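Local coordinates for designed helical repeat protein (Synthetic construct, PDB 5CWG) that has no known natural role, being a computationally designed protein that stacks repeated helical hairpins into an extended helical-repeat scaffold, at residues A[87-90]-A[91-95]. Numbering follows the deposited sequence.
Sequences AFKR and VAEAA
Lys89 sets CG opposite its backbone N (chi1 171°) and stays extended until its last bond, where chi4 of -72° turns the ammonium toward the carboxylate of Glu93, one turn further along the same helix; Glu93 has CG beside its own backbone N and leans back toward the preceding turn. Lys89 NZ then donates to Glu93 OE2 at 2.7 Å, reaching the syn side of that oxygen 22° out of the carboxylate plane. The pair is a worked example of the i to i+4 salt bridge between lysine and glutamate. A water closes the ring, accepting from Lys89 NZ at 3.1 Å and donating to the other carboxylate oxygen, Glu93 OE1, at 2.9 Å, so both oxygens are engaged and the carboxylate's rotation is restrained. With alanine in place of Lys89, the carboxylate of Glu93 is likely to lose its intrahelical counter-charge and to turn more easily about its last bond. The bridge is built on the backbone ladder of the alpha helix, in which Ala92 N donates to Phe88 O at 2.9 Å and Glu93 N to Lys89 O at 2.9 Å. Arg90 folds back along the helix, with Ala87 CA lying over one face of its guanidinium, nearer the edge than the centre. On the buried side, Phe88 CE2 approaches Ala92 CB at 4.2 Å in an oblique apolar contact. Helix 77-98 is thus packed on several sides: Phe88 meets Val41 of helix 27-47, Val55 and Ala59 of helix 53-73 and Ile110 of helix 103-123, Val91 rests on Ile113 and on Phe138 of helix 127-148, and the lysine chain lies against Leu40 and Ala44 of helix 27-47.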
loop_
_atom_site.group_PDB
_atom_site.type_symbol
_atom_site.label_atom_id
_atom_site.label_comp_id
_atom_site.label_asym_id
_atom_site.label_seq_id
_atom_site.Cartn_x
_atom_site.Cartn_y
_atom_site.Cartn_z
ATOM N N ALA A 87 2.820 2.502 4.691
ATOM C CA ALA A 87 1.881 1.468 4.311
ATOM C C ALA A 87 2.590 0.352 3.520
ATOM O O ALA A 87 2.369 -0.835 3.754
ATOM C CB ALA A 87 0.758 2.036 3.482
ATOM N N PHE A 88 3.446 0.742 2.580
ATOM C CA PHE A 88 4.227 -0.247 1.864
ATOM C C PHE A 88 5.091 -1.057 2.830
ATOM O O PHE A 88 5.234 -2.261 2.696
ATOM C CB PHE A 88 5.081 0.390 0.774
ATOM C CG PHE A 88 5.979 -0.609 0.110
ATOM C CD1 PHE A 88 5.516 -1.427 -0.925
ATOM C CD2 PHE A 88 7.265 -0.801 0.558
ATOM C CE1 PHE A 88 6.332 -2.374 -1.480
ATOM C CE2 PHE A 88 8.071 -1.799 0.004
ATOM C CZ PHE A 88 7.613 -2.548 -1.012
ATOM N N LYS A 89 5.737 -0.376 3.773
ATOM C CA LYS A 89 6.586 -1.067 4.740
ATOM C C LYS A 89 5.791 -2.158 5.463
ATOM O O LYS A 89 6.286 -3.268 5.675
ATOM C CB LYS A 89 7.219 -0.071 5.698
ATOM C CG LYS A 89 7.958 -0.679 6.886
ATOM C CD LYS A 89 8.773 0.399 7.618
ATOM C CE LYS A 89 9.568 -0.052 8.812
ATOM N NZ LYS A 89 8.716 -0.369 9.931
ATOM N N ARG A 90 4.563 -1.867 5.868
ATOM C CA ARG A 90 3.728 -2.874 6.490
ATOM C C ARG A 90 3.444 -4.062 5.598
ATOM O O ARG A 90 3.423 -5.197 6.049
ATOM C CB ARG A 90 2.440 -2.248 7.026
ATOM C CG ARG A 90 2.704 -1.255 8.193
ATOM C CD ARG A 90 1.437 -0.824 8.940
ATOM N NE ARG A 90 0.485 -0.110 8.095
ATOM C CZ ARG A 90 0.530 1.195 7.843
ATOM N NH1 ARG A 90 1.488 1.945 8.362
ATOM N NH2 ARG A 90 -0.374 1.755 7.052
ATOM N N VAL A 91 3.213 -3.805 4.317
ATOM C CA VAL A 91 3.011 -4.887 3.361
ATOM C C VAL A 91 4.264 -5.759 3.264
ATOM O O VAL A 91 4.171 -7.001 3.295
ATOM C CB VAL A 91 2.594 -4.337 1.987
ATOM C CG1 VAL A 91 2.636 -5.401 0.927
ATOM C CG2 VAL A 91 1.157 -3.806 2.041
ATOM N N ALA A 92 5.410 -5.098 3.141
ATOM C CA ALA A 92 6.673 -5.833 3.047
ATOM C C ALA A 92 6.932 -6.662 4.298
ATOM O O ALA A 92 7.423 -7.795 4.200
ATOM C CB ALA A 92 7.791 -4.881 2.845
ATOM N N GLU A 93 6.621 -6.112 5.465
ATOM C CA GLU A 93 6.794 -6.844 6.710
ATOM C C GLU A 93 5.903 -8.063 6.785
ATOM O O GLU A 93 6.336 -9.138 7.230
ATOM C CB GLU A 93 6.550 -5.920 7.929
ATOM C CG GLU A 93 7.635 -4.879 8.119
ATOM C CD GLU A 93 7.260 -3.721 9.053
ATOM O OE1 GLU A 93 6.053 -3.477 9.364
ATOM O OE2 GLU A 93 8.203 -3.010 9.427
ATOM N N ALA A 94 4.654 -7.939 6.347
ATOM C CA ALA A 94 3.741 -9.064 6.329
ATOM C C ALA A 94 4.194 -10.115 5.334
ATOM O O ALA A 94 4.100 -11.325 5.598
ATOM C CB ALA A 94 2.318 -8.608 6.027
ATOM N N ALA A 95 4.664 -9.669 4.172
ATOM C CA ALA A 95 5.165 -10.592 3.178
ATOM C C ALA A 95 6.342 -11.383 3.744
ATOM O O ALA A 95 6.430 -12.602 3.571
ATOM C CB ALA A 95 5.568 -9.827 1.909
HETATM O O HOH W 1 5.657 -0.777 10.455
#